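Local coordinates for putative fimbrial associated sortase-like protein (Corynebacterium diphtheriae, PDB 6BWE) that probably works as a class C sortase, using its sortase domain to cross-link pilin subunits into polymerized pili, at residues A[36-39]-A[40-43]; A[59-62]-A[63-67]. The protein carries 2 engineered substitutions. All coordinates share one frame; numbering follows the deposited sequence. Where two conformers were deposited one is given.

Interaction 1 (A[36-39]-A[40-43]); sequences QYNT and SVVG
S40 and V41 turn back onto Y37 and N38 through two backbone bonds, each from residue i+3 to residue i, the spacing of a 3-10 turn. S40 N donates to Y37 O at 2.9 Å, and V41 N donates to N38 O at 3.1 Å. From there the chain departs: V41 has phi/psi of -89/110°, an extended conformation that carries the backbone away from the helical turn.

Two donors of S40 share Y37 O. The hydroxyl OG reaches Y37 O at 2.6 Å and lies in the carbonyl plane, whereas the backbone N of the same residue sits above that plane. The first torsion of S40, 79°, holds OG between its own N and carbonyl carbon, from where it swings back onto the preceding turn. The same placement sets OG over one face of the Y37 ring, toward its rim and 4.1 Å above the plane.

T39 repeats the pattern one residue earlier, with OG1 donating to Q36 O at 2.6 Å in that carbonyl's plane. OG1 also takes a hydrogen bond from S55 N of the second subunit.

The apolar part rests on Y37 and V41, which meet at a slant, V41 CG2 approaching Y37 CE2 at 3.7 Å. N38 points away from 40-43; its OD1 lies in plane at the rim of the Y37 ring and is bonded by L113 N. S40 O is hydrogen-bonded to Y109 OH of the second subunit, and P60 of that subunit packs on Y37 and S40.

Hydroxyl-to-carbonyl bonds like those of T39 and S40 are common for serine and threonine in helices. Bonding tightened to i+3 spacing, followed by an extended residue at V41, is common where a helix runs out, as helix 24-39 does here.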
# COMPACT_ATOMS: atom_id res chain seq x y z
N GLN A 36 -11.23 9.56 -3.34
CA GLN A 36 -11.73 8.18 -3.26
C GLN A 36 -10.59 7.14 -3.53
O GLN A 36 -10.43 6.15 -2.78
CB GLN A 36 -12.88 7.96 -4.24
CG GLN A 36 -13.38 6.52 -4.25
CD GLN A 36 -14.60 6.28 -5.11
OE1 GLN A 36 -15.68 5.92 -4.61
NE2 GLN A 36 -14.43 6.43 -6.39
N TYR A 37 -9.81 7.38 -4.59
CA TYR A 37 -8.65 6.55 -4.90
C TYR A 37 -7.74 6.47 -3.66
O TYR A 37 -7.34 5.37 -3.23
CB TYR A 37 -7.88 7.05 -6.14
CG TYR A 37 -6.57 6.34 -6.32
CD1 TYR A 37 -6.48 5.17 -7.02
CD2 TYR A 37 -5.42 6.81 -5.67
CE1 TYR A 37 -5.29 4.47 -7.12
CE2 TYR A 37 -4.22 6.12 -5.75
CZ TYR A 37 -4.15 4.97 -6.47
OH TYR A 37 -2.93 4.31 -6.55
N ASN A 38 -7.45 7.63 -3.07
CA ASN A 38 -6.59 7.67 -1.90
C ASN A 38 -7.03 6.82 -0.70
O ASN A 38 -6.17 6.32 0.05
CB ASN A 38 -6.36 9.09 -1.43
CG ASN A 38 -5.37 9.82 -2.31
OD1 ASN A 38 -4.71 9.22 -3.19
ND2 ASN A 38 -5.28 11.14 -2.11
N THR A 39 -8.33 6.60 -0.55
CA THR A 39 -8.82 5.72 0.54
C THR A 39 -8.32 4.30 0.38
O THR A 39 -8.27 3.56 1.37
CB THR A 39 -10.34 5.69 0.67
OG1 THR A 39 -10.93 5.04 -0.47
CG2 THR A 39 -10.92 7.08 0.87
N SER A 40 -8.00 3.92 -0.85
CA SER A 40 -7.50 2.57 -1.17
C SER A 40 -5.99 2.40 -0.92
O SER A 40 -5.49 1.28 -0.98
CB SER A 40 -7.81 2.25 -2.65
OG SER A 40 -6.87 2.87 -3.54
N VAL A 41 -5.27 3.48 -0.65
CA VAL A 41 -3.85 3.45 -0.42
C VAL A 41 -3.64 3.21 1.06
O VAL A 41 -3.88 4.07 1.89
CB VAL A 41 -3.16 4.78 -0.81
CG1 VAL A 41 -1.66 4.74 -0.48
CG2 VAL A 41 -3.39 5.05 -2.30
N VAL A 42 -3.15 2.04 1.41
CA VAL A 42 -3.05 1.76 2.83
C VAL A 42 -1.63 1.57 3.32
O VAL A 42 -1.38 1.69 4.52
CB VAL A 42 -4.00 0.62 3.25
CG1 VAL A 42 -5.46 1.11 3.13
CG2 VAL A 42 -3.77 -0.60 2.40
N GLY A 43 -0.66 1.32 2.48
CA GLY A 43 0.69 1.40 3.01
C GLY A 43 1.45 2.68 2.66
O GLY A 43 0.92 3.80 2.54

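Interaction 2 (A[59-62]-A[63-67]); sequences GPYL and DYLQQ
L62 O is gripped twice by Q66: the backbone N donates to it at 3.2 Å, and side-chain NE2 adds a weak bond at 3.5 Å. With Q66 CG beside its backbone N (chi1 -61°), the side chain runs back along the helix and CG itself touches L62 O.

Three further bonds of i to i+4 spacing join the turns, from D63 N, Y64 N and L65 N to the carbonyls of G59, P60 and Y61. The straightest runs from Y64 N to P60 O, 2.9 Å with an angle of 168° at the hydrogen.

Side chains on one flank gather round the Y61 ring. Y64 points the same way beside it and sets CD2 over one face, 3.9 Å from Y61 CE2; the planes are 57° apart, an oblique pairing. L65 crosses the same tyrosine at a slant, its CD1 3.6 Å from Y61 CE1. Y64 OH reaches beyond the helix to H107 and G95, and Y109 meets both tyrosine rings.

Near the helix's end, Q67 NE2 bonds D63 OD2 from above the carboxylate plane. The regular four-residue bonding marks helix 59-66 as a short alpha-helix whose tyrosine flank faces the sortase fold.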
# COMPACT_ATOMS: atom_id res chain seq x y z
N GLY A 59 -5.30 -4.02 -12.40
CA GLY A 59 -6.44 -3.16 -12.17
C GLY A 59 -6.11 -1.90 -11.37
O GLY A 59 -6.50 -0.81 -11.76
N PRO A 60 -5.42 -2.04 -10.23
CA PRO A 60 -5.14 -0.83 -9.44
C PRO A 60 -4.23 0.16 -10.14
O PRO A 60 -4.44 1.36 -9.97
CB PRO A 60 -4.46 -1.39 -8.18
CG PRO A 60 -5.10 -2.75 -8.03
CD PRO A 60 -5.19 -3.26 -9.43
N TYR A 61 -3.22 -0.33 -10.87
CA TYR A 61 -2.32 0.59 -11.56
C TYR A 61 -3.06 1.32 -12.70
O TYR A 61 -2.91 2.53 -12.87
CB TYR A 61 -1.03 -0.07 -12.04
CG TYR A 61 0.06 0.94 -12.28
CD1 TYR A 61 0.21 1.57 -13.53
CD2 TYR A 61 0.92 1.32 -11.26
CE1 TYR A 61 1.18 2.50 -13.75
CE2 TYR A 61 1.92 2.26 -11.49
CZ TYR A 61 2.03 2.85 -12.74
OH TYR A 61 3.03 3.77 -12.99
N LEU A 62 -3.92 0.60 -13.39
CA LEU A 62 -4.76 1.19 -14.44
C LEU A 62 -5.68 2.26 -13.88
O LEU A 62 -5.87 3.31 -14.51
CB LEU A 62 -5.60 0.12 -15.16
CG LEU A 62 -4.76 -0.77 -16.05
CD1 LEU A 62 -5.60 -1.94 -16.54
CD2 LEU A 62 -4.11 0.04 -17.20
N ASP A 63 -6.26 2.00 -12.71
CA ASP A 63 -7.10 2.99 -12.07
C ASP A 63 -6.32 4.23 -11.63
O ASP A 63 -6.77 5.36 -11.84
CB ASP A 63 -7.84 2.40 -10.88
CG ASP A 63 -8.92 3.32 -10.39
OD1 ASP A 63 -10.00 3.39 -11.05
OD2 ASP A 63 -8.70 3.98 -9.35
N TYR A 64 -5.14 4.00 -11.05
CA TYR A 64 -4.19 5.07 -10.75
C TYR A 64 -3.96 6.02 -11.93
O TYR A 64 -4.03 7.23 -11.79
CB TYR A 64 -2.89 4.45 -10.30
CG TYR A 64 -1.73 5.35 -10.13
CD1 TYR A 64 -1.68 6.29 -9.09
CD2 TYR A 64 -0.59 5.17 -10.91
CE1 TYR A 64 -0.53 7.05 -8.89
CE2 TYR A 64 0.54 5.90 -10.73
CZ TYR A 64 0.57 6.87 -9.76
OH TYR A 64 1.74 7.58 -9.58
N LEU A 65 -3.70 5.43 -13.09
CA LEU A 65 -3.40 6.20 -14.28
C LEU A 65 -4.58 7.00 -14.80
O LEU A 65 -4.36 8.04 -15.41
CB LEU A 65 -2.87 5.27 -15.37
CG LEU A 65 -1.50 4.66 -15.11
CD1 LEU A 65 -1.14 3.76 -16.27
CD2 LEU A 65 -0.40 5.68 -14.85
N GLN A 66 -5.80 6.55 -14.54
CA GLN A 66 -7.00 7.33 -14.86
C GLN A 66 -7.20 8.54 -13.92
O GLN A 66 -7.95 9.46 -14.26
CB GLN A 66 -8.23 6.43 -14.79
CG GLN A 66 -8.20 5.29 -15.78
CD GLN A 66 -9.45 4.44 -15.63
OE1 GLN A 66 -10.56 4.95 -15.79
NE2 GLN A 66 -9.28 3.17 -15.30
N GLN A 67 -6.54 8.55 -12.75
CA GLN A 67 -6.80 9.63 -11.79
C GLN A 67 -6.03 10.87 -12.24
O GLN A 67 -4.94 10.77 -12.82
CB GLN A 67 -6.41 9.26 -10.39
CG GLN A 67 -7.10 8.00 -9.86
CD GLN A 67 -8.62 8.10 -9.83
OE1 GLN A 67 -9.18 9.20 -9.63
NE2 GLN A 67 -9.31 6.95 -9.97

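How the interactions relate
From the N terminus, helix 24-39 ends in interaction 1, and the chain runs through a loop, not modelled at 47-53 and probably part of the lid region of class C sortases, into helix 59-66, which holds interaction 2. Each contact is local, so the two follow in series and neither nests in nor crosses the other. Their centres are about 12 Å apart, and Y37 bridges them: Y37 CD1 lies 3.4 Å from D63 OD2, and Y37 OH lies 3.5 Å from Y64 CD1. The two helices thus pack together ahead of the first strand, 77-83. Both sites also touch the second subunit.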